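Local structure of antitoxin of toxin-antitoxin system VAPB (Rickettsia felis, 3ZVK) at the interface of chains A and B. The protein neutralises the toxin VapC2 as the antitoxin of a type II toxin-antitoxin pair, partially inhibiting its RNase activity, and binds DNA from the promoter of the pair. Numbering follows the deposited sequence. Chains: chain A/B, Antitoxin of toxin-antitoxin system VAPB.

Contact 1: the interface of chains A and B. Residues chain A 7, 9, 14-16; chain B 7, 9, 14, 16.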
# COMPACT_ATOMS: atom_id res chain seq x y z
N PHE A 7 11.34 -16.05 -6.98
CA PHE A 7 11.18 -15.79 -8.40
C PHE A 7 9.69 -15.85 -8.79
O PHE A 7 8.86 -16.20 -7.96
CB PHE A 7 12.04 -16.76 -9.23
CG PHE A 7 11.60 -18.20 -9.18
CD1 PHE A 7 11.95 -19.02 -8.12
CD2 PHE A 7 10.82 -18.74 -10.20
CE1 PHE A 7 11.51 -20.35 -8.05
CE2 PHE A 7 10.39 -20.06 -10.14
CZ PHE A 7 10.74 -20.86 -9.08
N ASN A 9 6.62 -17.45 -11.18
CA ASN A 9 6.15 -18.59 -11.97
C ASN A 9 4.71 -18.22 -12.30
O ASN A 9 3.87 -18.18 -11.41
CB ASN A 9 6.19 -19.88 -11.15
CG ASN A 9 5.90 -21.10 -11.97
OD1 ASN A 9 4.92 -21.83 -11.75
ND2 ASN A 9 6.75 -21.36 -12.93
N ALA A 14 7.31 -17.60 -6.19
CA ALA A 14 7.81 -18.93 -5.83
C ALA A 14 9.15 -18.86 -5.16
O ALA A 14 9.86 -17.88 -5.33
CB ALA A 14 7.85 -19.83 -7.07
N VAL A 15 9.49 -19.88 -4.38
CA VAL A 15 10.77 -20.02 -3.68
C VAL A 15 11.51 -21.25 -4.27
O VAL A 15 10.95 -22.34 -4.37
CB VAL A 15 10.62 -20.05 -2.12
CG1 VAL A 15 9.65 -21.11 -1.65
CG2 VAL A 15 11.96 -20.20 -1.41
N ARG A 16 12.74 -21.05 -4.71
CA ARG A 16 13.53 -22.14 -5.26
C ARG A 16 14.21 -22.86 -4.11
O ARG A 16 15.03 -22.25 -3.42
CB ARG A 16 14.57 -21.61 -6.25
CG ARG A 16 14.94 -22.62 -7.29
CD ARG A 16 15.98 -22.10 -8.24
NE ARG A 16 15.35 -21.27 -9.26
CZ ARG A 16 15.49 -19.95 -9.33
NH1 ARG A 16 16.25 -19.31 -8.45
NH2 ARG A 16 14.88 -19.27 -10.29
N PHE B 7 6.86 -27.76 -7.79
CA PHE B 7 7.08 -27.91 -9.23
C PHE B 7 8.58 -27.82 -9.53
O PHE B 7 9.37 -27.55 -8.62
CB PHE B 7 6.26 -26.85 -10.01
CG PHE B 7 6.71 -25.42 -9.82
CD1 PHE B 7 6.31 -24.70 -8.69
CD2 PHE B 7 7.56 -24.81 -10.73
CE1 PHE B 7 6.77 -23.39 -8.49
CE2 PHE B 7 8.00 -23.50 -10.53
CZ PHE B 7 7.60 -22.80 -9.42
N ASN B 9 11.80 -26.09 -11.60
CA ASN B 9 12.32 -24.89 -12.24
C ASN B 9 13.76 -25.26 -12.56
O ASN B 9 14.57 -25.40 -11.64
CB ASN B 9 12.23 -23.68 -11.30
CG ASN B 9 12.65 -22.40 -11.93
OD1 ASN B 9 13.61 -21.77 -11.49
ND2 ASN B 9 11.95 -21.99 -12.96
N ALA B 14 10.86 -26.32 -6.70
CA ALA B 14 10.36 -25.03 -6.24
C ALA B 14 8.98 -25.15 -5.63
O ALA B 14 8.26 -26.10 -5.95
CB ALA B 14 10.36 -24.02 -7.38
N ARG B 16 5.38 -23.01 -5.13
CA ARG B 16 4.60 -21.85 -5.62
C ARG B 16 3.83 -21.30 -4.43
O ARG B 16 3.00 -22.00 -3.86
CB ARG B 16 3.65 -22.27 -6.74
CG ARG B 16 3.35 -21.16 -7.71
CD ARG B 16 2.33 -21.63 -8.72
NE ARG B 16 2.97 -22.40 -9.78
CZ ARG B 16 2.81 -23.70 -9.97
NH1 ARG B 16 1.99 -24.39 -9.19
NH2 ARG B 16 3.46 -24.31 -10.94
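A:Phe7 and B:Phe7 reach toward each other from opposite directions and meet at their rims, CZ to CZ at 3.7 Å. They form the apolar centre of a swapped-hairpin dimer of the SpoVT-AbrB (MazE-like) family, the DNA-binding fold of many antitoxins. Each ring touches both alanines, the partner's at its edge and its own chain's on one face. The methyl CB of B:Ala14 sits at the edge of the A:Phe7 ring, in its plane, 3.6 Å from CZ. A:Ala14 CB covers a face of that same ring, offset toward the rim. The twin ring has the same neighbours with the chains exchanged. Both phenylalanines hold CG between the backbone N and the carbonyl carbon (chi1 68° in A:Phe7), a crowded position that points the ring toward its twin.

On the other face of each ring lies an asparagine amide from the partner chain. The amide of A:Asn9 stacks over B:Phe7, with planes 20° apart and CG 3.5 Å from ring atom CE2. The guanidinium of B:Arg16 lies over the same face of B:Phe7, also toward the rim.

At the polar rim, B:Arg16 grips A:Asn9 side-on. Its NE and NH2 both donate to the one amide oxygen OD1, at 2.8 Å from NE and 3.0 Å from NH2. The NE bond lies in the carbonyl plane on a lone pair, while NH2 is tilted 21° from that plane. A:Arg16 likewise grips B:Asn9 OD1 with NE and NH2, NE at 2.9 Å. Each arginine chain bends at chi3, which brings the NE and NH2 side of the guanidinium round to the amide. The paired donors should fix the amide flip, with oxygen toward the arginine. The nearby guanidinium charge would probably polarise the amide carbonyl. In the backbone, A:Ala14 pairs with B:Arg16, and A:Arg16 with B:Ala14, as antiparallel bridges between strands 12-17.

Contact 2: the interface of chains A and B. Residues chain A 23, 39-41; chain B 35-37.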
# COMPACT_ATOMS: atom_id res chain seq x y z
N PHE A 23 11.28 -31.82 -1.19
CA PHE A 23 10.13 -32.58 -0.69
C PHE A 23 9.86 -33.74 -1.64
O PHE A 23 10.17 -33.65 -2.84
CB PHE A 23 8.89 -31.67 -0.61
CG PHE A 23 8.90 -30.70 0.55
CD1 PHE A 23 9.49 -29.45 0.43
CD2 PHE A 23 8.31 -31.04 1.77
CE1 PHE A 23 9.50 -28.56 1.50
CE2 PHE A 23 8.30 -30.15 2.83
CZ PHE A 23 8.90 -28.93 2.70
N LEU A 39 6.69 -24.60 5.73
CA LEU A 39 6.24 -25.50 4.66
C LEU A 39 6.49 -26.89 5.21
O LEU A 39 7.57 -27.19 5.73
CB LEU A 39 7.01 -25.32 3.33
CG LEU A 39 7.15 -23.87 2.76
CD1 LEU A 39 8.05 -23.87 1.56
CD2 LEU A 39 5.78 -23.26 2.37
N GLN A 40 5.46 -27.73 5.18
CA GLN A 40 5.52 -29.06 5.75
C GLN A 40 4.61 -30.03 4.98
O GLN A 40 3.71 -29.55 4.30
CB GLN A 40 5.10 -29.00 7.24
CG GLN A 40 3.67 -28.51 7.44
CD GLN A 40 3.22 -28.40 8.86
OE1 GLN A 40 2.23 -27.74 9.14
NE2 GLN A 40 3.91 -29.04 9.79
N PRO A 41 4.79 -31.37 5.12
CA PRO A 41 3.82 -32.31 4.50
C PRO A 41 2.39 -32.07 5.01
O PRO A 41 2.21 -31.80 6.20
CB PRO A 41 4.31 -33.70 4.92
CG PRO A 41 5.70 -33.51 5.45
CD PRO A 41 5.82 -32.09 5.91
N LYS B 35 9.46 -32.36 10.04
CA LYS B 35 9.37 -32.86 8.68
C LYS B 35 9.40 -31.74 7.61
O LYS B 35 9.41 -32.02 6.42
CB LYS B 35 8.14 -33.77 8.52
N GLY B 36 9.47 -30.49 8.05
CA GLY B 36 9.47 -29.36 7.13
C GLY B 36 10.60 -28.35 7.27
O GLY B 36 11.70 -28.68 7.71
N ILE B 37 10.33 -27.13 6.84
CA ILE B 37 11.31 -26.03 6.81
C ILE B 37 10.66 -24.69 7.14
O ILE B 37 9.49 -24.46 6.78
CB ILE B 37 12.04 -25.93 5.42
CG1 ILE B 37 11.05 -25.83 4.24
CG2 ILE B 37 13.05 -27.07 5.21
CD1 ILE B 37 11.67 -25.60 2.88
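A:Phe23 and B:Ile37 cross obliquely, and the ring's outer rim meets the longer branch of the isoleucine. Ring atom CE1 lies 3.9 Å from the terminal methyl CD1 of B:Ile37, and CZ lies 4.1 Å from CG1. The isoleucine sets CG1 between its backbone N and carbonyl carbon (chi1 54°). CD1 then continues outward from CG1 in an extended chain (chi2 175°), and this brings the branch to the ring.

A:Leu39 comes to B:Ile37 from the neighbouring antiparallel strand. Its CB is 4.2 Å from CG1 of the isoleucine, a loose contact next to the main-chain bonds.

Farther along, A:Pro41 turns the CG and CD side of its ring toward B:Lys35. CD lies 3.9 Å from the lysine CB and 3.6 Å from its backbone O. The lysine side chain is modelled incompletely, so the structure shows no contact for its amine. B:Gly36 lies between B:Lys35 and B:Ile37, and its backbone passes close to the strand of chain A without a side chain between them.

Two main-chain hydrogen bonds hold the strands in register. A:Leu39 N donates to B:Ile37 O, and B:Ile37 N donates to A:Leu39 O, both at 3.0 Å. The pair makes an antiparallel bridge.

Strand 36-41 of each chain thus meets its counterpart at the dimer interface. A:Phe23 comes from the loop after the 3-10 helix 19-21. A:Pro41 ends its strand, ahead of helix 46-57.

The C-alpha centres of contact 1 and contact 2 lie about 15 Å apart, and the two share no residues. Contact 1 uses the first two strands of each chain. Contact 2 uses strand 36-41 with the loops at residues 23 and 35. Both join the same pair of VapB2 chains in a two-fold symmetric interface, so the N-terminal and later strands of each chain are tied to the partner. Contact 2 lies nearer in sequence to helix 46-57. The assembly holds four antitoxin chains and four other protein chains, consistent with the VapC2(4):VapB2(4) complex and its VapB-VapB contacts.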